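Local coordinates for protein signal recognition particle receptor subunit beta (Mus musculus, PDB 2FH5) that binds GTP and serves as a subunit of the signal recognition particle receptor, which, with the signal recognition particle, ensures correct targeting of nascent secretory proteins to the endoplasmic reticulum membrane, at residues 22-27 / 56-61; 97-102 / 142-147. All blocks are in the same frame, centred on the assembly; numbering follows the deposited sequence.

Interaction 1. Residues 22-27 / 56-61; sequences LLFVRL and LTLIDL. With GTP (guanosine-5'-triphosphate), chain D.
Phe24 of helix 22-27 sets its ring against Leu58 and Asp60 of strand 56-60. Its CB points toward the strand, and CG is placed anti to the backbone N (chi1 176°). CG and CD1 sit beneath Asp60 CB, which stands over one ring face 4.0 Å from the centroid and 15° off the normal, a CH-pi contact. CD1 also meets Leu58 CB, and CE1 comes to 3.8 Å from that same CB. The ring edge faces the Leu58 carbonyl, with CE1 3.6 Å from Leu58 O. This is the P-loop GTPase fold, in which the helix following the Walker A loop packs on the central sheet; the two axes run nearly antiparallel, at 154°. Beyond CB, the carboxylate of Asp60 is engaged elsewhere: OD2 is hydrogen-bonded to the hydroxyl OG1 of Thr21, a residue of the magnesium site. An alanine in place of Phe24 would probably leave Asp60 CB and the Leu58 carbonyl facing a gap where the ring had been. One turn on, the Leu27 and Leu58 side chains cross at about a right angle, with Leu27 CD1 4.0 Å from Leu58 CD1. At the other end of the segment, Leu22 N donates a hydrogen bond of 2.9 Å to O1A of GTP, while Leu22 CD2 lies 3.5 Å from the ribose O2'.

Interaction 2. Residues 97-102 / 142-147; sequences DVAEFL and KELNTL
Glu143 and Leu144 meet Ala99 through different first torsions: Glu143 places CG anti to the backbone N (chi1 -166°), whereas Leu144 places CG anti to the carbonyl carbon (chi1 -66°). They belong to helix 133-150, which packs against helix 91-110; both are helices of the P-loop GTPase fold, and strand 117-123 lies between them in the chain. The short segments approach to 9.5 Å and are inclined at 62°, a pairing with no hydrogen bond across it. The backbones come nearest at Ala99, whose CA lies 6.1 Å from Leu144 CA, consistent with a side chain that has nothing beyond CB. That methyl group meets the aliphatic part of Glu143, whose CB touches it and whose CG is modelled 3.3 Å from Ala99 CB, a tight approach of doubtful exact length. The bend at chi2 of Glu143 carries CD out of line with the preceding chain, and its carboxylate makes a long, weak ion pair with Lys96. Leu144 comes in by its branches, CD2 lying 3.5 Å from the carbonyl oxygen of Ala99 and CD1 4.3 Å from Leu102 CD2. Phe175 and Phe177, from a loop, also touch the Leu144 side chain, and so do Tyr103 and Leu106 farther along helix 91-110. Leu102 rests on Phe84 of strand 79-87 as well, which ties this layer back to the sheet. Nearer the solvent, the contact thins out at Glu100, where it is the backbone more than the side chain that is met. Leu147 stands one turn beyond Glu143 and sends CD1 to Ala99 CB, at 4.0 Å, and across the peptide that follows, so that this one methyl lies 3.8 Å from the Glu100 N.

Interactions 1 and 2 illustrate how one P-loop domain is assembled from separate helix contacts. Their centres lie about 25 Å apart, on opposite sides of the chain's centre, and their nearest atoms are about 7 Å from each other without touching. Interaction 1 belongs to the nucleotide site: it includes Leu22, which binds GTP, and the Asp60 side chain is about 4 Å from the bound magnesium ion, which, with its bond to a residue of the metal site, is consistent with a second-shell place. Interaction 2 joins two helices away from the nucleotide, although Glu100 is about 7 Å, side chain to side chain, from Leu15 of the GTP-binding loop.

Interaction 1. Residues 22-27 / 56-61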
loop_
_atom_site.group_PDB
_atom_site.type_symbol
_atom_site.label_atom_id
_atom_site.label_comp_id
_atom_site.label_asym_id
_atom_site.label_seq_id
_atom_site.Cartn_x
_atom_site.Cartn_y
_atom_site.Cartn_z
ATOM N N LEU B 22 -0.899 -4.780 1.418
ATOM C CA LEU B 22 -0.983 -5.912 2.324
ATOM C C LEU B 22 -1.136 -7.218 1.532
ATOM O O LEU B 22 -0.505 -8.202 1.885
ATOM C CB LEU B 22 -2.120 -5.761 3.324
ATOM C CG LEU B 22 -2.013 -6.837 4.422
ATOM C CD1 LEU B 22 -0.624 -6.835 4.993
ATOM C CD2 LEU B 22 -3.022 -6.603 5.546
ATOM N N LEU B 23 -1.929 -7.228 0.456
ATOM C CA LEU B 23 -2.072 -8.446 -0.352
ATOM C C LEU B 23 -0.719 -8.811 -0.923
ATOM O O LEU B 23 -0.318 -9.963 -0.906
ATOM C CB LEU B 23 -3.036 -8.239 -1.517
ATOM C CG LEU B 23 -4.523 -8.275 -1.208
ATOM C CD1 LEU B 23 -5.304 -8.009 -2.467
ATOM C CD2 LEU B 23 -4.871 -9.634 -0.638
ATOM N N PHE B 24 -0.030 -7.803 -1.443
ATOM C CA PHE B 24 1.295 -7.944 -2.024
ATOM C C PHE B 24 2.212 -8.642 -1.001
ATOM O O PHE B 24 2.917 -9.594 -1.342
ATOM C CB PHE B 24 1.786 -6.531 -2.383
ATOM C CG PHE B 24 3.185 -6.445 -2.921
ATOM C CD1 PHE B 24 3.463 -6.752 -4.240
ATOM C CD2 PHE B 24 4.208 -5.919 -2.136
ATOM C CE1 PHE B 24 4.752 -6.522 -4.789
ATOM C CE2 PHE B 24 5.498 -5.686 -2.670
ATOM C CZ PHE B 24 5.763 -5.984 -3.993
ATOM N N VAL B 25 2.181 -8.182 0.248
ATOM C CA VAL B 25 3.008 -8.757 1.311
ATOM C C VAL B 25 2.599 -10.201 1.620
ATOM O O VAL B 25 3.432 -11.094 1.708
ATOM C CB VAL B 25 2.908 -7.915 2.618
ATOM C CG1 VAL B 25 3.599 -8.639 3.769
ATOM C CG2 VAL B 25 3.543 -6.550 2.402
ATOM N N ARG B 26 1.311 -10.408 1.803
ATOM C CA ARG B 26 0.761 -11.721 2.084
ATOM C C ARG B 26 1.129 -12.767 1.013
ATOM O O ARG B 26 1.348 -13.933 1.338
ATOM C CB ARG B 26 -0.754 -11.622 2.160
ATOM C CG ARG B 26 -1.352 -12.609 3.077
ATOM C CD ARG B 26 -1.447 -11.967 4.417
ATOM N NE ARG B 26 -1.116 -12.883 5.499
ATOM C CZ ARG B 26 -1.248 -12.573 6.782
ATOM N NH1 ARG B 26 -1.718 -11.371 7.118
ATOM N NH2 ARG B 26 -0.874 -13.442 7.718
ATOM N N LEU B 27 1.180 -12.346 -0.253
ATOM C CA LEU B 27 1.500 -13.240 -1.355
ATOM C C LEU B 27 2.967 -13.601 -1.378
ATOM O O LEU B 27 3.339 -14.709 -1.755
ATOM C CB LEU B 27 1.134 -12.604 -2.710
ATOM C CG LEU B 27 -0.347 -12.613 -3.094
ATOM C CD1 LEU B 27 -0.597 -11.722 -4.282
ATOM C CD2 LEU B 27 -0.780 -14.025 -3.406
ATOM N N LEU B 56 6.223 -14.673 -11.762
ATOM C CA LEU B 56 5.533 -13.457 -12.191
ATOM C C LEU B 56 6.183 -12.280 -11.435
ATOM O O LEU B 56 6.785 -12.469 -10.383
ATOM C CB LEU B 56 4.041 -13.550 -11.826
ATOM C CG LEU B 56 3.163 -14.594 -12.534
ATOM C CD1 LEU B 56 1.826 -14.752 -11.816
ATOM C CD2 LEU B 56 2.939 -14.155 -13.990
ATOM N N THR B 57 6.112 -11.078 -11.980
ATOM C CA THR B 57 6.648 -9.929 -11.263
ATOM C C THR B 57 5.469 -9.130 -10.699
ATOM O O THR B 57 4.786 -8.434 -11.438
ATOM C CB THR B 57 7.460 -8.996 -12.167
ATOM O OG1 THR B 57 8.684 -9.636 -12.519
ATOM C CG2 THR B 57 7.781 -7.688 -11.442
ATOM N N LEU B 58 5.202 -9.257 -9.405
ATOM C CA LEU B 58 4.108 -8.497 -8.815
ATOM C C LEU B 58 4.574 -7.049 -8.694
ATOM O O LEU B 58 5.709 -6.794 -8.270
ATOM C CB LEU B 58 3.754 -9.038 -7.430
ATOM C CG LEU B 58 3.550 -10.550 -7.273
ATOM C CD1 LEU B 58 3.010 -10.841 -5.886
ATOM C CD2 LEU B 58 2.568 -11.079 -8.312
ATOM N N ILE B 59 3.714 -6.116 -9.106
ATOM C CA ILE B 59 3.986 -4.683 -9.021
ATOM C C ILE B 59 2.807 -4.015 -8.308
ATOM O O ILE B 59 1.677 -4.015 -8.811
ATOM C CB ILE B 59 4.131 -4.045 -10.398
ATOM C CG1 ILE B 59 5.327 -4.646 -11.135
ATOM C CG2 ILE B 59 4.287 -2.551 -10.264
ATOM C CD1 ILE B 59 5.533 -4.025 -12.526
ATOM N N ASP B 60 3.076 -3.470 -7.125
ATOM C CA ASP B 60 2.076 -2.807 -6.291
ATOM C C ASP B 60 2.044 -1.336 -6.664
ATOM O O ASP B 60 3.027 -0.659 -6.469
ATOM C CB ASP B 60 2.482 -3.011 -4.815
ATOM C CG ASP B 60 1.701 -2.122 -3.815
ATOM O OD1 ASP B 60 0.498 -1.860 -4.021
ATOM O OD2 ASP B 60 2.307 -1.699 -2.787
ATOM N N LEU B 61 0.929 -0.834 -7.188
ATOM C CA LEU B 61 0.853 0.591 -7.587
ATOM C C LEU B 61 0.067 1.473 -6.616
ATOM O O LEU B 61 -1.018 1.128 -6.194
ATOM C CB LEU B 61 0.256 0.743 -9.004
ATOM C CG LEU B 61 0.979 0.039 -10.177
ATOM C CD1 LEU B 61 0.313 0.364 -11.507
ATOM C CD2 LEU B 61 2.438 0.480 -10.224
HETATM P PG GTP D . -2.448 2.830 -0.894
HETATM O O1G GTP D . -2.875 4.091 -0.318
HETATM O O2G GTP D . -0.987 2.571 -0.724
HETATM O O3G GTP D . -2.870 2.736 -2.377
HETATM O O3B GTP D . -3.294 1.674 0.068
HETATM P PB GTP D . -3.223 0.150 -0.074
HETATM O O1B GTP D . -4.290 -0.337 -0.999
HETATM O O2B GTP D . -1.857 -0.376 -0.469
HETATM O O3A GTP D . -3.637 -0.259 1.414
HETATM P PA GTP D . -2.866 -1.145 2.463
HETATM O O1A GTP D . -2.424 -2.387 1.910
HETATM O O2A GTP D . -1.746 -0.357 3.085
HETATM O "O5'" GTP D . -4.087 -1.420 3.434
HETATM C "C5'" GTP D . -4.679 -0.316 4.098
HETATM C "C4'" GTP D . -5.142 -0.754 5.487
HETATM O "O4'" GTP D . -6.119 -1.813 5.396
HETATM C "C3'" GTP D . -4.028 -1.328 6.368
HETATM O "O3'" GTP D . -4.187 -0.899 7.750
HETATM C "C2'" GTP D . -4.198 -2.812 6.209
HETATM O "O2'" GTP D . -3.573 -3.621 7.226
HETATM C "C1'" GTP D . -5.713 -2.987 6.096
HETATM N N9 GTP D . -6.134 -4.119 5.290
HETATM C C8 GTP D . -5.650 -4.461 4.022
HETATM N N7 GTP D . -6.262 -5.554 3.573
HETATM C C5 GTP D . -7.178 -5.943 4.574
HETATM C C6 GTP D . -8.105 -6.996 4.686
HETATM O O6 GTP D . -8.371 -7.886 3.901
HETATM N N1 GTP D . -8.870 -7.068 5.882
HETATM C C2 GTP D . -8.737 -6.161 6.917
HETATM N N2 GTP D . -9.497 -6.316 8.036
HETATM N N3 GTP D . -7.846 -5.141 6.797
HETATM C C4 GTP D . -7.080 -5.046 5.640
#

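Interaction 2. Residues 97-102 / 142-147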
loop_
_atom_site.group_PDB
_atom_site.type_symbol
_atom_site.label_atom_id
_atom_site.label_comp_id
_atom_site.label_asym_id
_atom_site.label_seq_id
_atom_site.Cartn_x
_atom_site.Cartn_y
_atom_site.Cartn_z
ATOM N N ASP B 97 -16.292 6.174 -6.683
ATOM C CA ASP B 97 -14.854 6.366 -6.873
ATOM C C ASP B 97 -14.232 5.109 -7.480
ATOM O O ASP B 97 -13.351 5.193 -8.338
ATOM C CB ASP B 97 -14.163 6.709 -5.551
ATOM C CG ASP B 97 -14.455 8.134 -5.086
ATOM O OD1 ASP B 97 -14.323 9.070 -5.907
ATOM O OD2 ASP B 97 -14.810 8.321 -3.899
ATOM N N VAL B 98 -14.706 3.949 -7.035
ATOM C CA VAL B 98 -14.232 2.671 -7.541
ATOM C C VAL B 98 -14.567 2.543 -9.020
ATOM O O VAL B 98 -13.670 2.340 -9.843
ATOM C CB VAL B 98 -14.896 1.482 -6.798
ATOM C CG1 VAL B 98 -14.507 0.178 -7.464
ATOM C CG2 VAL B 98 -14.494 1.484 -5.326
ATOM N N ALA B 99 -15.855 2.661 -9.360
ATOM C CA ALA B 99 -16.308 2.552 -10.765
ATOM C C ALA B 99 -15.553 3.494 -11.706
ATOM O O ALA B 99 -15.146 3.112 -12.799
ATOM C CB ALA B 99 -17.821 2.827 -10.865
ATOM N N GLU B 100 -15.360 4.726 -11.265
ATOM C CA GLU B 100 -14.655 5.719 -12.062
ATOM C C GLU B 100 -13.208 5.341 -12.361
ATOM O O GLU B 100 -12.704 5.609 -13.465
ATOM C CB GLU B 100 -14.700 7.067 -11.347
ATOM C CG GLU B 100 -13.849 8.139 -11.961
ATOM C CD GLU B 100 -14.093 9.480 -11.286
ATOM O OE1 GLU B 100 -15.215 10.013 -11.474
ATOM O OE2 GLU B 100 -13.188 9.987 -10.564
ATOM N N PHE B 101 -12.534 4.733 -11.383
ATOM C CA PHE B 101 -11.151 4.343 -11.587
ATOM C C PHE B 101 -11.137 3.075 -12.437
ATOM O O PHE B 101 -10.345 2.961 -13.360
ATOM C CB PHE B 101 -10.460 4.128 -10.231
ATOM C CG PHE B 101 -9.005 3.703 -10.322
ATOM C CD1 PHE B 101 -8.236 3.970 -11.457
ATOM C CD2 PHE B 101 -8.411 3.012 -9.267
ATOM C CE1 PHE B 101 -6.897 3.541 -11.548
ATOM C CE2 PHE B 101 -7.078 2.582 -9.345
ATOM C CZ PHE B 101 -6.320 2.845 -10.496
ATOM N N LEU B 102 -12.018 2.132 -12.133
ATOM C CA LEU B 102 -12.090 0.894 -12.903
ATOM C C LEU B 102 -12.360 1.199 -14.386
ATOM O O LEU B 102 -11.759 0.591 -15.278
ATOM C CB LEU B 102 -13.168 -0.020 -12.316
ATOM C CG LEU B 102 -13.390 -1.347 -13.030
ATOM C CD1 LEU B 102 -12.096 -2.158 -13.086
ATOM C CD2 LEU B 102 -14.517 -2.096 -12.316
ATOM N N LYS B 142 -23.985 -1.738 -12.984
ATOM C CA LYS B 142 -24.998 -0.699 -12.990
ATOM C C LYS B 142 -24.339 0.687 -13.052
ATOM O O LYS B 142 -24.797 1.573 -13.761
ATOM C CB LYS B 142 -25.872 -0.846 -11.743
ATOM C CG LYS B 142 -26.740 0.368 -11.417
ATOM C CD LYS B 142 -27.575 0.147 -10.148
ATOM C CE LYS B 142 -28.406 1.393 -9.807
ATOM N NZ LYS B 142 -29.238 1.228 -8.572
ATOM N N GLU B 143 -23.242 0.860 -12.328
ATOM C CA GLU B 143 -22.534 2.133 -12.284
ATOM C C GLU B 143 -21.716 2.448 -13.550
ATOM O O GLU B 143 -21.666 3.582 -14.001
ATOM C CB GLU B 143 -21.624 2.145 -11.061
ATOM C CG GLU B 143 -21.080 3.505 -10.712
ATOM C CD GLU B 143 -22.150 4.409 -10.133
ATOM O OE1 GLU B 143 -22.887 3.949 -9.217
ATOM O OE2 GLU B 143 -22.238 5.572 -10.594
ATOM N N LEU B 144 -21.048 1.455 -14.122
ATOM C CA LEU B 144 -20.279 1.713 -15.335
ATOM C C LEU B 144 -21.290 2.009 -16.449
ATOM O O LEU B 144 -21.018 2.756 -17.392
ATOM C CB LEU B 144 -19.434 0.490 -15.674
ATOM C CG LEU B 144 -18.327 0.164 -14.658
ATOM C CD1 LEU B 144 -17.810 -1.234 -14.876
ATOM C CD2 LEU B 144 -17.216 1.169 -14.799
ATOM N N ASN B 145 -22.479 1.432 -16.312
ATOM C CA ASN B 145 -23.522 1.642 -17.291
ATOM C C ASN B 145 -23.919 3.091 -17.379
ATOM O O ASN B 145 -24.264 3.565 -18.446
ATOM C CB ASN B 145 -24.761 0.810 -16.983
ATOM C CG ASN B 145 -25.813 0.965 -18.051
ATOM O OD1 ASN B 145 -25.566 0.685 -19.235
ATOM N ND2 ASN B 145 -26.984 1.429 -17.655
ATOM N N THR B 146 -23.894 3.804 -16.262
ATOM C CA THR B 146 -24.242 5.226 -16.310
ATOM C C THR B 146 -23.032 6.039 -16.725
ATOM O O THR B 146 -23.160 7.003 -17.465
ATOM C CB THR B 146 -24.737 5.764 -14.955
ATOM O OG1 THR B 146 -25.962 5.117 -14.607
ATOM C CG2 THR B 146 -24.996 7.255 -15.039
ATOM N N LEU B 147 -21.856 5.635 -16.259
ATOM C CA LEU B 147 -20.625 6.350 -16.586
ATOM C C LEU B 147 -20.295 6.438 -18.072
ATOM O O LEU B 147 -19.795 7.462 -18.514
ATOM C CB LEU B 147 -19.420 5.735 -15.862
ATOM C CG LEU B 147 -19.052 6.245 -14.475
ATOM C CD1 LEU B 147 -17.903 5.419 -13.967
ATOM C CD2 LEU B 147 -18.666 7.736 -14.533
#